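Local structure of chitinase (Thermococcus chitonophagus, 5XSW) at residues G125-S130 with K432-L437; C32-N37 with R73-L78. The protein probably hydrolyses chitin as an endochitinase, this chain being the C-terminal portion of a longer protein and holding a bound glycan in its largely helical domain. All coordinates share one frame; numbering follows the deposited sequence.

How the contacts relate
From the N terminus the chain first builds a β domain, and there contact 2 closes a loop of 35 residues that is rich in strand and has no helix. The chain leaves this domain after strand 98-104 and reaches residues 125-130, where contact 1 opens. Its partner, on helix 421-439, arrives only after 301 intervening residues, mostly of the helical domain and including those that line the glycan pocket. The two lie in series, neither nested nor crossed. The nearest atoms of contacts 1 and 2 are about 30 Å apart. Contact 2 joins antiparallel strands 32-41 and 75-77 within the β domain, while contact 1 ties the entry into the helical domain to a late helix.

Contact 1 of 2, residues G125-S130 with K432-L437; sequences GNFTLS and KRAYDL
Arg433 reaches from helix 421-439 past the ring of Phe127 to the backbone of the loop 125-130. Its CB sits 3.8 Å from Phe127 CZ, and CG follows beside CZ and CE1. CD then lies over one face of the ring, 4.0 Å from the Phe127 ring centroid, in a CH-pi contact. The same Arg433 CD touches Gly125 O at 3.2 Å. CG stands anti to the backbone N (chi1 -178°) and the chain stays extended to NE, which carries the guanidinium beyond the ring. There Arg433 grips Phe127 O side-on: NE donates at 2.7 Å and NH2 at 2.8 Å to that one oxygen, which lies in the guanidinium plane. Asn126 CA rests over a face of the guanidinium, 3.7 Å above its plane.

Ala434 N and CA meet the Phe127 ring at its edge. Leu437 CD1 also packs against Phe127 CE1 at 4.1 Å, and Leu129 CD1 packs against Leu437 CB. Ile456 and Val459 of helix 449-461 lie against Ala434, while Trp122 meets the Phe127 ring. Asn126 centres an inverse gamma turn, and the whole is a loop running along a helix, in the same direction as it, with an arginine binding a main-chain carbonyl through two nitrogens.

Contact 2 of 2, residues C32-N37 with R73-L78; sequences CFDIKN and RGIFHL
Cys32 and His77 meet where the sulfur settles onto the imidazole face: SG is 3.8 Å from the His77 ring centroid, 16° off the ring normal. With SG anti to the backbone N (chi1 -166°), the same sulfur also nests against the CG2 branch of Ile75, 3.6 Å away. Asp34 OD1 comes up beside that same Ile75 CG2. On the opposite face of the sheet, the CD1 tip of Ile35 butts against Phe76 CE1 at 3.6 Å, the two side chains crossing obliquely, and Phe33 CB abuts Phe76 CB. The antiparallel strands are held by Phe33 N to Phe76 O (3.0 Å), Phe76 N to Phe33 O (2.9 Å) and Ile35 N to Gly74 O (2.8 Å).

His77 NE2 bonds to Asp475 OD1, and an alanine here, lacking the ring, would probably leave a gap over the Cys32 sulfur and Asp475 without this partner. Phe76 reaches Leu19 of strand 12-21 in the other sheet, whereas Asp34 and Ile75 touch helix 475-482. The Phe33, Ile35 and Phe76 side is thus held by apolar packing, while the His77 side depends on a polar bond to Asp475 as well as on the sulfur contact.

Contact 1 of 2, residues G125-S130 with K432-L437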
ATOM      1  N   GLY A 125     -31.995  23.802 -11.459  1.00 45.43           N
ATOM      2  CA  GLY A 125     -33.377  23.799 -11.920  1.00 44.53           C
ATOM      3  C   GLY A 125     -33.533  24.365 -13.311  1.00 47.87           C
ATOM      4  O   GLY A 125     -33.042  23.832 -14.295  1.00 42.07           O
ATOM      5  N   ASN A 126     -34.215  25.489 -13.423  1.00 48.82           N
ATOM      6  CA  ASN A 126     -34.621  25.902 -14.749  1.00 45.77           C
ATOM      7  C   ASN A 126     -33.665  26.900 -15.366  1.00 51.10           C
ATOM      8  O   ASN A 126     -34.087  27.923 -15.889  1.00 41.86           O
ATOM      9  CB  ASN A 126     -36.062  26.442 -14.717  1.00 60.28           C
ATOM     10  CG  ASN A 126     -37.099  25.316 -14.529  1.00 74.72           C
ATOM     11  OD1 ASN A 126     -36.904  24.170 -14.991  1.00 74.60           O
ATOM     12  ND2 ASN A 126     -38.195  25.634 -13.840  1.00 83.49           N
ATOM     13  N   PHE A 127     -32.372  26.574 -15.353  1.00 36.16           N
ATOM     14  CA  PHE A 127     -31.414  27.361 -16.104  1.00 32.48           C
ATOM     15  C   PHE A 127     -31.616  27.228 -17.603  1.00 31.12           C
ATOM     16  O   PHE A 127     -32.255  26.292 -18.091  1.00 38.66           O
ATOM     17  CB  PHE A 127     -29.964  26.949 -15.757  1.00 33.25           C
ATOM     18  CG  PHE A 127     -29.699  25.456 -15.926  1.00 31.46           C
ATOM     19  CD1 PHE A 127     -29.279  24.936 -17.135  1.00 33.45           C
ATOM     20  CD2 PHE A 127     -29.885  24.583 -14.844  1.00 35.42           C
ATOM     21  CE1 PHE A 127     -29.017  23.552 -17.277  1.00 29.96           C
ATOM     22  CE2 PHE A 127     -29.637  23.203 -14.987  1.00 36.97           C
ATOM     23  CZ  PHE A 127     -29.211  22.704 -16.198  1.00 25.40           C
ATOM     24  N   THR A 128     -31.025  28.149 -18.346  1.00 32.26           N
ATOM     25  CA  THR A 128     -31.158  28.181 -19.803  1.00 33.38           C
ATOM     26  C   THR A 128     -29.824  28.014 -20.498  1.00 32.19           C
ATOM     27  O   THR A 128     -28.792  27.974 -19.835  1.00 37.33           O
ATOM     28  CB  THR A 128     -31.766  29.549 -20.265  1.00 40.79           C
ATOM     29  OG1 THR A 128     -30.768  30.554 -20.114  1.00 43.71           O
ATOM     30  CG2 THR A 128     -32.955  29.928 -19.388  1.00 43.23           C
ATOM     31  N   LEU A 129     -29.819  27.998 -21.827  1.00 33.93           N
ATOM     32  CA  LEU A 129     -28.586  27.759 -22.580  1.00 38.09           C
ATOM     33  C   LEU A 129     -27.516  28.807 -22.285  1.00 45.49           C
ATOM     34  O   LEU A 129     -26.302  28.497 -22.225  1.00 35.26           O
ATOM     35  CB  LEU A 129     -28.876  27.713 -24.083  1.00 31.53           C
ATOM     36  CG  LEU A 129     -27.747  27.399 -25.054  1.00 36.69           C
ATOM     37  CD1 LEU A 129     -27.183  25.997 -24.695  1.00 35.57           C
ATOM     38  CD2 LEU A 129     -28.206  27.413 -26.505  1.00 36.28           C
ATOM     39  N   SER A 130     -27.963  30.050 -22.102  1.00 38.09           N
ATOM     40  CA  SER A 130     -27.067  31.161 -21.776  1.00 34.14           C
ATOM     41  C   SER A 130     -26.490  31.027 -20.389  1.00 31.75           C
ATOM     42  O   SER A 130     -25.474  31.608 -20.106  1.00 37.29           O
ATOM     43  CB  SER A 130     -27.803  32.524 -21.858  1.00 41.67           C
ATOM     44  OG  SER A 130     -28.301  32.695 -23.160  1.00 61.91           O
ATOM     45  N   LYS A 432     -29.090  16.172 -16.848  1.00 27.27           N
ATOM     46  CA  LYS A 432     -29.923  15.849 -18.037  1.00 31.28           C
ATOM     47  C   LYS A 432     -30.433  17.094 -18.762  1.00 30.74           C
ATOM     48  O   LYS A 432     -30.426  17.182 -20.028  1.00 32.87           O
ATOM     49  CB  LYS A 432     -31.126  14.970 -17.641  1.00 36.01           C
ATOM     50  CG  LYS A 432     -31.939  14.567 -18.894  1.00 38.35           C
ATOM     51  CD  LYS A 432     -32.819  13.399 -18.653  1.00 49.71           C
ATOM     52  CE  LYS A 432     -33.352  12.856 -19.995  1.00 46.63           C
ATOM     53  NZ  LYS A 432     -34.039  11.553 -19.704  1.00 57.88           N
ATOM     54  N   ARG A 433     -30.870  18.080 -17.972  1.00 33.10           N
ATOM     55  CA  ARG A 433     -31.302  19.352 -18.598  1.00 34.44           C
ATOM     56  C   ARG A 433     -30.167  19.999 -19.351  1.00 31.55           C
ATOM     57  O   ARG A 433     -30.335  20.478 -20.486  1.00 31.98           O
ATOM     58  CB  ARG A 433     -31.862  20.339 -17.551  1.00 35.41           C
ATOM     59  CG  ARG A 433     -32.369  21.647 -18.197  1.00 35.44           C
ATOM     60  CD  ARG A 433     -33.041  22.578 -17.189  1.00 38.70           C
ATOM     61  NE  ARG A 433     -33.385  23.884 -17.780  1.00 42.20           N
ATOM     62  CZ  ARG A 433     -34.540  24.154 -18.392  1.00 43.63           C
ATOM     63  NH1 ARG A 433     -35.476  23.215 -18.498  1.00 35.21           N
ATOM     64  NH2 ARG A 433     -34.763  25.366 -18.889  1.00 37.00           N
ATOM     65  N   ALA A 434     -28.963  19.994 -18.754  1.00 29.35           N
ATOM     66  CA  ALA A 434     -27.833  20.583 -19.479  1.00 26.57           C
ATOM     67  C   ALA A 434     -27.515  19.797 -20.757  1.00 26.78           C
ATOM     68  O   ALA A 434     -27.203  20.353 -21.828  1.00 28.06           O
ATOM     69  CB  ALA A 434     -26.555  20.659 -18.516  1.00 28.45           C
ATOM     70  N   TYR A 435     -27.537  18.473 -20.631  1.00 29.92           N
ATOM     71  CA  TYR A 435     -27.339  17.644 -21.829  1.00 32.01           C
ATOM     72  C   TYR A 435     -28.365  18.031 -22.973  1.00 28.28           C
ATOM     73  O   TYR A 435     -28.012  18.267 -24.140  1.00 28.98           O
ATOM     74  CB  TYR A 435     -27.480  16.169 -21.449  1.00 28.20           C
ATOM     75  CG  TYR A 435     -27.602  15.294 -22.652  1.00 35.85           C
ATOM     76  CD1 TYR A 435     -26.451  14.775 -23.272  1.00 30.49           C
ATOM     77  CD2 TYR A 435     -28.867  15.022 -23.222  1.00 30.62           C
ATOM     78  CE1 TYR A 435     -26.540  14.005 -24.408  1.00 28.87           C
ATOM     79  CE2 TYR A 435     -28.965  14.266 -24.371  1.00 31.27           C
ATOM     80  CZ  TYR A 435     -27.803  13.758 -24.955  1.00 33.39           C
ATOM     81  OH  TYR A 435     -27.881  12.983 -26.087  1.00 29.34           O
ATOM     82  N   ASP A 436     -29.629  18.097 -22.582  1.00 30.82           N
ATOM     83  CA  ASP A 436     -30.722  18.450 -23.536  1.00 34.30           C
ATOM     84  C   ASP A 436     -30.443  19.797 -24.214  1.00 33.02           C
ATOM     85  O   ASP A 436     -30.440  19.877 -25.451  1.00 33.86           O
ATOM     86  CB  ASP A 436     -32.076  18.461 -22.805  1.00 38.05           C
ATOM     87  CG  ASP A 436     -32.551  17.077 -22.444  1.00 42.01           C
ATOM     88  OD1 ASP A 436     -32.135  16.139 -23.164  1.00 40.14           O
ATOM     89  OD2 ASP A 436     -33.314  16.925 -21.446  1.00 42.49           O
ATOM     90  N   LEU A 437     -30.109  20.840 -23.441  1.00 29.90           N
ATOM     91  CA  LEU A 437     -29.836  22.129 -24.073  1.00 27.52           C
ATOM     92  C   LEU A 437     -28.622  22.136 -24.950  1.00 33.27           C
ATOM     93  O   LEU A 437     -28.580  22.764 -26.028  1.00 27.82           O
ATOM     94  CB  LEU A 437     -29.694  23.240 -23.001  1.00 31.17           C
ATOM     95  CG  LEU A 437     -30.965  23.338 -22.138  1.00 39.64           C
ATOM     96  CD1 LEU A 437     -30.832  24.298 -20.911  1.00 36.19           C
ATOM     97  CD2 LEU A 437     -32.168  23.742 -23.039  1.00 38.34           C
TER

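Contact 2 of 2, residues C32-N37 with R73-L78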
ATOM      1  N   CYS A  32     -11.801  12.401   9.571  1.00 29.91           N
ATOM      2  CA  CYS A  32     -10.624  12.447  10.412  1.00 31.00           C
ATOM      3  C   CYS A  32      -9.927  13.795  10.138  1.00 32.54           C
ATOM      4  O   CYS A  32      -9.866  14.272   8.973  1.00 29.56           O
ATOM      5  CB  CYS A  32      -9.639  11.289  10.106  1.00 27.12           C
ATOM      6  SG  CYS A  32      -8.416  11.060  11.318  1.00 30.18           S
ATOM      7  N   PHE A  33      -9.417  14.395  11.203  1.00 28.62           N
ATOM      8  CA  PHE A  33      -8.518  15.561  11.081  1.00 28.77           C
ATOM      9  C   PHE A  33      -7.153  15.173  11.544  1.00 25.38           C
ATOM     10  O   PHE A  33      -6.980  14.672  12.660  1.00 29.39           O
ATOM     11  CB  PHE A  33      -9.052  16.780  11.920  1.00 29.21           C
ATOM     12  CG  PHE A  33     -10.406  17.236  11.494  1.00 29.78           C
ATOM     13  CD1 PHE A  33     -10.569  17.999  10.343  1.00 34.75           C
ATOM     14  CD2 PHE A  33     -11.528  16.895  12.222  1.00 34.04           C
ATOM     15  CE1 PHE A  33     -11.840  18.429   9.939  1.00 36.30           C
ATOM     16  CE2 PHE A  33     -12.809  17.297  11.818  1.00 34.92           C
ATOM     17  CZ  PHE A  33     -12.969  18.052  10.673  1.00 37.99           C
ATOM     18  N   ASP A  34      -6.148  15.414  10.714  1.00 25.56           N
ATOM     19  CA  ASP A  34      -4.780  15.164  11.108  1.00 21.44           C
ATOM     20  C   ASP A  34      -4.114  16.527  11.373  1.00 29.69           C
ATOM     21  O   ASP A  34      -3.988  17.324  10.448  1.00 26.87           O
ATOM     22  CB  ASP A  34      -3.986  14.432  10.013  1.00 25.03           C
ATOM     23  CG  ASP A  34      -4.365  12.951   9.888  1.00 30.59           C
ATOM     24  OD1 ASP A  34      -5.252  12.510  10.641  1.00 26.42           O
ATOM     25  OD2 ASP A  34      -3.753  12.277   9.026  1.00 26.58           O
ATOM     26  N   ILE A  35      -3.695  16.756  12.610  1.00 29.82           N
ATOM     27  CA  ILE A  35      -3.128  18.080  12.984  1.00 27.37           C
ATOM     28  C   ILE A  35      -1.627  18.065  13.008  1.00 22.43           C
ATOM     29  O   ILE A  35      -1.012  17.325  13.775  1.00 31.56           O
ATOM     30  CB  ILE A  35      -3.711  18.509  14.353  1.00 30.66           C
ATOM     31  CG1 ILE A  35      -5.242  18.680  14.167  1.00 33.83           C
ATOM     32  CG2 ILE A  35      -3.028  19.816  14.820  1.00 27.67           C
ATOM     33  CD1 ILE A  35      -5.953  19.210  15.366  1.00 48.96           C
ATOM     34  N   LYS A  36      -1.007  18.854  12.122  1.00 24.62           N
ATOM     35  CA  LYS A  36       0.432  19.041  12.137  1.00 26.26           C
ATOM     36  C   LYS A  36       0.907  19.767  13.428  1.00 35.53           C
ATOM     37  O   LYS A  36       1.816  19.312  14.127  1.00 26.37           O
ATOM     38  CB  LYS A  36       0.843  19.851  10.916  1.00 27.06           C
ATOM     39  CG  LYS A  36       2.359  19.948  10.694  1.00 34.84           C
ATOM     40  CD  LYS A  36       2.678  21.052   9.662  1.00 43.91           C
ATOM     41  CE  LYS A  36       4.135  21.019   9.186  1.00 64.86           C
ATOM     42  NZ  LYS A  36       4.473  19.818   8.310  1.00 71.84           N
ATOM     43  N   ASN A  37       0.293  20.923  13.706  1.00 32.79           N
ATOM     44  CA  ASN A  37       0.551  21.632  14.953  1.00 28.22           C
ATOM     45  C   ASN A  37      -0.554  22.678  15.151  1.00 31.37           C
ATOM     46  O   ASN A  37      -1.460  22.804  14.315  1.00 26.45           O
ATOM     47  CB  ASN A  37       1.961  22.250  14.978  1.00 26.95           C
ATOM     48  CG  ASN A  37       2.277  23.080  13.767  1.00 29.84           C
ATOM     49  OD1 ASN A  37       1.476  23.917  13.355  1.00 33.75           O
ATOM     50  ND2 ASN A  37       3.479  22.884  13.207  1.00 32.23           N
ATOM     51  N   ARG A  73      -0.739  12.410  19.698  1.00 34.86           N
ATOM     52  CA  ARG A  73      -2.175  12.699  19.854  1.00 29.35           C
ATOM     53  C   ARG A  73      -2.780  13.613  18.755  1.00 29.13           C
ATOM     54  O   ARG A  73      -3.888  14.177  18.916  1.00 33.67           O
ATOM     55  CB  ARG A  73      -2.380  13.314  21.248  1.00 38.18           C
ATOM     56  CG  ARG A  73      -3.488  12.726  21.985  1.00 47.52           C
ATOM     57  CD  ARG A  73      -3.428  13.062  23.491  1.00 40.98           C
ATOM     58  NE  ARG A  73      -4.789  12.943  23.995  1.00 45.41           N
ATOM     59  CZ  ARG A  73      -5.169  13.236  25.231  1.00 46.64           C
ATOM     60  NH1 ARG A  73      -6.434  13.079  25.556  1.00 42.72           N
ATOM     61  NH2 ARG A  73      -4.283  13.684  26.117  1.00 43.95           N
ATOM     62  N   GLY A  74      -2.094  13.718  17.618  1.00 29.08           N
ATOM     63  CA  GLY A  74      -2.526  14.614  16.566  1.00 26.77           C
ATOM     64  C   GLY A  74      -3.630  14.129  15.640  1.00 35.77           C
ATOM     65  O   GLY A  74      -4.019  14.863  14.705  1.00 28.18           O
ATOM     66  N   ILE A  75      -4.146  12.909  15.871  1.00 31.41           N
ATOM     67  CA  ILE A  75      -5.153  12.330  14.970  1.00 27.46           C
ATOM     68  C   ILE A  75      -6.518  12.390  15.594  1.00 28.70           C
ATOM     69  O   ILE A  75      -6.701  11.895  16.698  1.00 30.37           O
ATOM     70  CB  ILE A  75      -4.813  10.789  14.610  1.00 29.82           C
ATOM     71  CG1 ILE A  75      -3.438  10.679  13.927  1.00 26.76           C
ATOM     72  CG2 ILE A  75      -5.924  10.181  13.793  1.00 31.60           C
ATOM     73  CD1 ILE A  75      -2.763   9.290  14.103  1.00 30.59           C
ATOM     74  N   PHE A  76      -7.482  12.962  14.895  1.00 26.18           N
ATOM     75  CA  PHE A  76      -8.819  13.189  15.451  1.00 33.16           C
ATOM     76  C   PHE A  76      -9.900  12.516  14.630  1.00 30.38           C
ATOM     77  O   PHE A  76     -10.462  13.106  13.705  1.00 31.58           O
ATOM     78  CB  PHE A  76      -9.148  14.684  15.520  1.00 30.66           C
ATOM     79  CG  PHE A  76      -8.378  15.403  16.602  1.00 32.12           C
ATOM     80  CD1 PHE A  76      -7.038  15.700  16.424  1.00 30.08           C
ATOM     81  CD2 PHE A  76      -8.991  15.716  17.810  1.00 31.80           C
ATOM     82  CE1 PHE A  76      -6.283  16.332  17.438  1.00 35.65           C
ATOM     83  CE2 PHE A  76      -8.257  16.393  18.848  1.00 27.78           C
ATOM     84  CZ  PHE A  76      -6.900  16.686  18.648  1.00 33.51           C
ATOM     85  N   HIS A  77     -10.192  11.269  14.980  1.00 34.71           N
ATOM     86  CA  HIS A  77     -11.290  10.531  14.384  1.00 27.54           C
ATOM     87  C   HIS A  77     -12.612  11.071  14.907  1.00 36.14           C
ATOM     88  O   HIS A  77     -12.642  11.946  15.761  1.00 34.24           O
ATOM     89  CB  HIS A  77     -11.129   9.034  14.719  1.00 34.93           C
ATOM     90  CG  HIS A  77     -10.078   8.360  13.891  1.00 30.65           C
ATOM     91  ND1 HIS A  77     -10.272   8.085  12.553  1.00 37.08           N
ATOM     92  CD2 HIS A  77      -8.824   7.943  14.187  1.00 32.15           C
ATOM     93  CE1 HIS A  77      -9.174   7.540  12.055  1.00 35.15           C
ATOM     94  NE2 HIS A  77      -8.288   7.421  13.028  1.00 32.16           N
ATOM     95  N   LEU A  78     -13.702  10.548  14.384  1.00 32.31           N
ATOM     96  CA  LEU A  78     -15.036  10.941  14.787  1.00 36.29           C
ATOM     97  C   LEU A  78     -15.161  10.953  16.300  1.00 38.80           C
ATOM     98  O   LEU A  78     -14.586  10.090  16.995  1.00 34.75           O
ATOM     99  CB  LEU A  78     -16.072  10.003  14.181  1.00 39.87           C
ATOM    100  CG  LEU A  78     -16.259   9.918  12.666  1.00 36.11           C
ATOM    101  CD1 LEU A  78     -17.319   8.828  12.333  1.00 35.75           C
ATOM    102  CD2 LEU A  78     -16.667  11.248  12.041  1.00 34.18           C
TER